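Local coordinates for Dbv8 protein (Nonomuraea, PDB 4MFZ), which probably transfers long aliphatic acyl chains from acyl-CoA donors such as decanoyl-CoA onto glycopeptide antibiotics, as a GNAT-type N-acyltransferase, at residues L55-L65 / V75-P83. Numbering follows the deposited sequence.
Sequences LPQGDEARDLL and VEEIVAATP
Val79 fits as a knob into the hole formed by Gly58, Ala61, Arg62 and Leu65, and this insertion illustrates how two helices joined by a short connection pack as a helical hairpin. The axes of 58-65 and 75-81 run roughly antiparallel, at 142° and 9.7 Å apart. The tight part is apolar: CG2 of Val79 meets Ala61 CB at 3.7 Å, and Leu65 CD1 touches both Val79 CG2 and Ile78 CG2, each at 4.0 Å. Val79 CG1, anti to the backbone N (chi1 177°), turns instead to Gly58 O and one face of the Arg62 guanidinium. Toward the ends, Val75 CG2 packs on Leu65 CB, while Leu55 CD1 touches Thr82 CG2 and Pro83 CD, 3.8 Å from each; Trp92 and Leu95 of helix 89-104 also touch Leu55. A water bridges Pro56 O and Thr82 OG1, of two buried residues.

The solvent side is polar. Arg62, its chain extended from CG to NE, presents the guanidinium side-on, nearly coplanar with the Glu76 carboxylate. Arg62 NE (3.2 Å) and Arg62 NH2 (3.0 Å) both bond to the syn lone pair side of Glu76 OE1, while Arg62 NE makes a weak bond to Glu76 OE2. Arg62 NH1 bonds to Asp59 OD1 at 3.0 Å from above that carboxylate's plane. At exposed Gln57 the contact is looser: a water donates to Pro83 O and accepts a weak bond from Gln57 NE2. Within the N-acyltransferase N-terminal domain, the apolar knob-into-hole packing is consistent with the helix spacing, whereas two carboxylates around one guanidinium should restrict its rotation and probably stabilise its positive charge.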
ATOM      1  N   LEU A  55     -15.017   1.540  15.995  1.00 22.55           N
ATOM      2  CA  LEU A  55     -14.220   2.601  15.387  1.00 22.60           C
ATOM      3  C   LEU A  55     -13.981   3.701  16.440  1.00 23.81           C
ATOM      4  O   LEU A  55     -14.910   4.076  17.136  1.00 25.50           O
ATOM      5  CB  LEU A  55     -14.955   3.196  14.182  1.00 21.09           C
ATOM      6  CG  LEU A  55     -15.185   2.261  12.984  1.00 20.80           C
ATOM      7  CD1 LEU A  55     -16.107   2.916  11.963  1.00 19.28           C
ATOM      8  CD2 LEU A  55     -13.866   1.820  12.341  1.00 18.22           C
ATOM      9  N   PRO A  56     -12.746   4.242  16.531  1.00 24.56           N
ATOM     10  CA  PRO A  56     -12.509   5.417  17.392  1.00 25.26           C
ATOM     11  C   PRO A  56     -13.351   6.617  16.932  1.00 27.28           C
ATOM     12  O   PRO A  56     -13.754   6.698  15.762  1.00 27.48           O
ATOM     13  CB  PRO A  56     -11.009   5.700  17.197  1.00 25.49           C
ATOM     14  CG  PRO A  56     -10.720   5.181  15.814  1.00 25.67           C
ATOM     15  CD  PRO A  56     -11.581   3.939  15.675  1.00 24.35           C
ATOM     16  N   GLN A  57     -13.625   7.540  17.843  1.00 28.77           N
ATOM     17  CA  GLN A  57     -14.525   8.659  17.554  1.00 30.32           C
ATOM     18  C   GLN A  57     -13.900   9.938  18.100  1.00 28.75           C
ATOM     19  O   GLN A  57     -13.045   9.868  18.975  1.00 27.17           O
ATOM     20  CB  GLN A  57     -15.870   8.443  18.257  1.00 33.04           C
ATOM     21  CG  GLN A  57     -16.534   7.087  18.008  1.00 35.50           C
ATOM     22  CD  GLN A  57     -17.484   7.110  16.825  1.00 36.82           C
ATOM     23  OE1 GLN A  57     -17.810   8.177  16.288  1.00 39.03           O
ATOM     24  NE2 GLN A  57     -17.947   5.928  16.417  1.00 37.85           N
ATOM     25  N   GLY A  58     -14.347  11.089  17.609  1.00 27.64           N
ATOM     26  CA  GLY A  58     -13.975  12.371  18.214  1.00 29.47           C
ATOM     27  C   GLY A  58     -12.469  12.524  18.305  1.00 29.95           C
ATOM     28  O   GLY A  58     -11.750  12.260  17.326  1.00 30.99           O
ATOM     29  N   ASP A  59     -11.988  12.898  19.482  1.00 29.33           N
ATOM     30  CA  ASP A  59     -10.559  13.150  19.691  1.00 31.34           C
ATOM     31  C   ASP A  59      -9.667  11.894  19.815  1.00 29.32           C
ATOM     32  O   ASP A  59      -8.449  11.967  19.622  1.00 27.21           O
ATOM     33  CB  ASP A  59     -10.360  14.069  20.906  1.00 33.30           C
ATOM     34  CG  ASP A  59     -10.889  15.479  20.669  1.00 35.41           C
ATOM     35  OD1 ASP A  59     -10.828  15.973  19.519  1.00 38.80           O
ATOM     36  OD2 ASP A  59     -11.375  16.095  21.636  1.00 38.18           O
ATOM     37  N   GLU A  60     -10.264  10.755  20.173  1.00 28.71           N
ATOM     38  CA  GLU A  60      -9.546   9.493  20.143  1.00 27.99           C
ATOM     39  C   GLU A  60      -9.157   9.224  18.678  1.00 26.96           C
ATOM     40  O   GLU A  60      -8.011   8.902  18.393  1.00 25.90           O
ATOM     41  CB  GLU A  60     -10.420   8.362  20.704  1.00 31.53           C
ATOM     42  CG  GLU A  60      -9.648   7.115  21.122  1.00 33.11           C
ATOM     43  CD  GLU A  60     -10.517   5.869  21.228  1.00 36.02           C
ATOM     44  OE1 GLU A  60     -11.733   5.986  21.541  1.00 38.52           O
ATOM     45  OE2 GLU A  60      -9.984   4.762  20.992  1.00 34.41           O
ATOM     46  N   ALA A  61     -10.113   9.400  17.759  1.00 24.92           N
ATOM     47  CA  ALA A  61      -9.867   9.275  16.315  1.00 25.90           C
ATOM     48  C   ALA A  61      -8.779  10.248  15.805  1.00 25.15           C
ATOM     49  O   ALA A  61      -7.817   9.813  15.171  1.00 22.09           O
ATOM     50  CB  ALA A  61     -11.166   9.435  15.527  1.00 22.94           C
ATOM     51  N   ARG A  62      -8.936  11.549  16.087  1.00 25.36           N
ATOM     52  CA  ARG A  62      -7.908  12.558  15.736  1.00 24.85           C
ATOM     53  C   ARG A  62      -6.514  12.096  16.156  1.00 24.14           C
ATOM     54  O   ARG A  62      -5.586  12.058  15.331  1.00 23.73           O
ATOM     55  CB  ARG A  62      -8.227  13.900  16.404  1.00 25.86           C
ATOM     56  CG  ARG A  62      -9.527  14.512  15.915  1.00 27.02           C
ATOM     57  CD  ARG A  62      -9.828  15.894  16.506  1.00 28.28           C
ATOM     58  NE  ARG A  62     -10.997  16.430  15.806  1.00 29.29           N
ATOM     59  CZ  ARG A  62     -12.276  16.227  16.140  1.00 29.12           C
ATOM     60  NH1 ARG A  62     -12.619  15.533  17.213  1.00 31.07           N
ATOM     61  NH2 ARG A  62     -13.231  16.734  15.381  1.00 32.07           N
ATOM     62  N   ASP A  63      -6.386  11.717  17.431  1.00 23.44           N
ATOM     63  CA  ASP A  63      -5.104  11.263  18.010  1.00 25.64           C
ATOM     64  C   ASP A  63      -4.490  10.036  17.302  1.00 25.97           C
ATOM     65  O   ASP A  63      -3.296  10.027  16.957  1.00 24.99           O
ATOM     66  CB  ASP A  63      -5.251  10.940  19.495  1.00 27.12           C
ATOM     67  CG  ASP A  63      -5.461  12.177  20.356  1.00 31.57           C
ATOM     68  OD1 ASP A  63      -5.456  13.338  19.851  1.00 30.02           O
ATOM     69  OD2 ASP A  63      -5.644  11.966  21.575  1.00 35.72           O
ATOM     70  N   LEU A  64      -5.303   9.007  17.095  1.00 23.58           N
ATOM     71  CA  LEU A  64      -4.841   7.836  16.375  1.00 22.46           C
ATOM     72  C   LEU A  64      -4.446   8.195  14.937  1.00 22.49           C
ATOM     73  O   LEU A  64      -3.363   7.816  14.485  1.00 20.57           O
ATOM     74  CB  LEU A  64      -5.909   6.731  16.401  1.00 23.23           C
ATOM     75  CG  LEU A  64      -5.524   5.360  15.823  1.00 23.21           C
ATOM     76  CD1 LEU A  64      -4.267   4.842  16.515  1.00 23.14           C
ATOM     77  CD2 LEU A  64      -6.684   4.377  15.972  1.00 21.83           C
ATOM     78  N   LEU A  65      -5.298   8.952  14.235  1.00 21.92           N
ATOM     79  CA  LEU A  65      -5.016   9.275  12.829  1.00 22.18           C
ATOM     80  C   LEU A  65      -3.756  10.150  12.666  1.00 22.68           C
ATOM     81  O   LEU A  65      -3.055  10.047  11.663  1.00 21.69           O
ATOM     82  CB  LEU A  65      -6.229   9.923  12.143  1.00 21.65           C
ATOM     83  CG  LEU A  65      -7.426   9.005  11.865  1.00 22.24           C
ATOM     84  CD1 LEU A  65      -8.695   9.829  11.658  1.00 21.50           C
ATOM     85  CD2 LEU A  65      -7.168   8.106  10.665  1.00 21.92           C
ATOM     86  N   VAL A  75      -8.004  14.224   8.159  1.00 26.84           N
ATOM     87  CA  VAL A  75      -8.339  13.821   9.509  1.00 28.37           C
ATOM     88  C   VAL A  75      -9.767  14.261   9.857  1.00 29.20           C
ATOM     89  O   VAL A  75     -10.605  13.435  10.238  1.00 27.39           O
ATOM     90  CB  VAL A  75      -7.320  14.354  10.532  1.00 28.81           C
ATOM     91  CG1 VAL A  75      -7.841  14.226  11.955  1.00 29.20           C
ATOM     92  CG2 VAL A  75      -6.009  13.600  10.406  1.00 30.79           C
ATOM     93  N   GLU A  76     -10.041  15.554   9.695  1.00 28.28           N
ATOM     94  CA  GLU A  76     -11.355  16.109   9.995  1.00 28.58           C
ATOM     95  C   GLU A  76     -12.495  15.483   9.169  1.00 27.87           C
ATOM     96  O   GLU A  76     -13.566  15.174   9.714  1.00 25.58           O
ATOM     97  CB  GLU A  76     -11.337  17.638   9.868  1.00 29.30           C
ATOM     98  CG  GLU A  76     -10.492  18.337  10.936  1.00 31.23           C
ATOM     99  CD  GLU A  76     -10.619  17.732  12.337  1.00 31.44           C
ATOM    100  OE1 GLU A  76     -11.730  17.606  12.875  1.00 35.61           O
ATOM    101  OE2 GLU A  76      -9.592  17.386  12.936  1.00 33.79           O
ATOM    102  N   GLU A  77     -12.260  15.284   7.870  1.00 27.61           N
ATOM    103  CA  GLU A  77     -13.248  14.603   7.026  1.00 28.03           C
ATOM    104  C   GLU A  77     -13.504  13.165   7.498  1.00 25.05           C
ATOM    105  O   GLU A  77     -14.663  12.751   7.620  1.00 22.23           O
ATOM    106  CB  GLU A  77     -12.825  14.582   5.564  1.00 31.81           C
ATOM    107  CG  GLU A  77     -12.654  15.947   4.932  1.00 37.41           C
ATOM    108  CD  GLU A  77     -12.728  15.888   3.410  1.00 43.11           C
ATOM    109  OE1 GLU A  77     -11.990  15.095   2.766  1.00 41.16           O
ATOM    110  OE2 GLU A  77     -13.545  16.644   2.844  1.00 47.11           O
ATOM    111  N   ILE A  78     -12.421  12.426   7.767  1.00 22.09           N
ATOM    112  CA  ILE A  78     -12.524  11.035   8.227  1.00 21.04           C
ATOM    113  C   ILE A  78     -13.276  10.946   9.538  1.00 21.40           C
ATOM    114  O   ILE A  78     -14.178  10.107   9.679  1.00 20.07           O
ATOM    115  CB  ILE A  78     -11.166  10.314   8.374  1.00 19.81           C
ATOM    116  CG1 ILE A  78     -10.461  10.249   7.017  1.00 19.79           C
ATOM    117  CG2 ILE A  78     -11.403   8.895   8.916  1.00 19.29           C
ATOM    118  CD1 ILE A  78      -9.017   9.777   7.048  1.00 18.91           C
ATOM    119  N   VAL A  79     -12.923  11.816  10.483  1.00 21.11           N
ATOM    120  CA  VAL A  79     -13.621  11.881  11.762  1.00 20.95           C
ATOM    121  C   VAL A  79     -15.117  12.215  11.601  1.00 21.21           C
ATOM    122  O   VAL A  79     -15.962  11.491  12.125  1.00 21.68           O
ATOM    123  CB  VAL A  79     -12.887  12.787  12.791  1.00 21.78           C
ATOM    124  CG1 VAL A  79     -13.676  12.904  14.089  1.00 22.74           C
ATOM    125  CG2 VAL A  79     -11.513  12.225  13.108  1.00 21.29           C
ATOM    126  N   ALA A  80     -15.444  13.266  10.855  1.00 22.15           N
ATOM    127  CA  ALA A  80     -16.852  13.650  10.601  1.00 22.76           C
ATOM    128  C   ALA A  80     -17.684  12.542   9.946  1.00 24.89           C
ATOM    129  O   ALA A  80     -18.889  12.426  10.203  1.00 26.23           O
ATOM    130  CB  ALA A  80     -16.922  14.893   9.722  1.00 20.90           C
ATOM    131  N   ALA A  81     -17.062  11.760   9.071  1.00 23.49           N
ATOM    132  CA  ALA A  81     -17.794  10.784   8.288  1.00 23.76           C
ATOM    133  C   ALA A  81     -17.906   9.413   8.933  1.00 24.87           C
ATOM    134  O   ALA A  81     -18.557   8.552   8.369  1.00 29.14           O
ATOM    135  CB  ALA A  81     -17.183  10.660   6.902  1.00 23.99           C
ATOM    136  N   THR A  82     -17.270   9.200  10.090  1.00 23.91           N
ATOM    137  CA  THR A  82     -17.205   7.876  10.705  1.00 23.50           C
ATOM    138  C   THR A  82     -18.588   7.206  10.632  1.00 23.37           C
ATOM    139  O   THR A  82     -19.522   7.728  11.186  1.00 22.27           O
ATOM    140  CB  THR A  82     -16.729   7.972  12.172  1.00 23.25           C
ATOM    141  OG1 THR A  82     -15.462   8.653  12.231  1.00 23.29           O
ATOM    142  CG2 THR A  82     -16.584   6.596  12.798  1.00 21.47           C
ATOM    143  N   PRO A  83     -18.715   6.053   9.940  1.00 23.36           N
ATOM    144  CA  PRO A  83     -20.049   5.425   9.809  1.00 23.44           C
ATOM    145  C   PRO A  83     -20.508   4.773  11.125  1.00 23.99           C
ATOM    146  O   PRO A  83     -19.677   4.531  12.008  1.00 25.54           O
ATOM    147  CB  PRO A  83     -19.811   4.332   8.750  1.00 22.59           C
ATOM    148  CG  PRO A  83     -18.380   3.927   8.966  1.00 22.97           C
ATOM    149  CD  PRO A  83     -17.645   5.194   9.380  1.00 23.10           C
TER
HETATM  150  O   HOH W   1     -12.997   6.836  12.956  1.00 37.37           O
HETATM  151  O   HOH W   2     -19.186   4.111  14.660  1.00 32.89           O
HETATM  152  O   HOH W   3     -15.997  10.267  15.321  1.00 41.61           O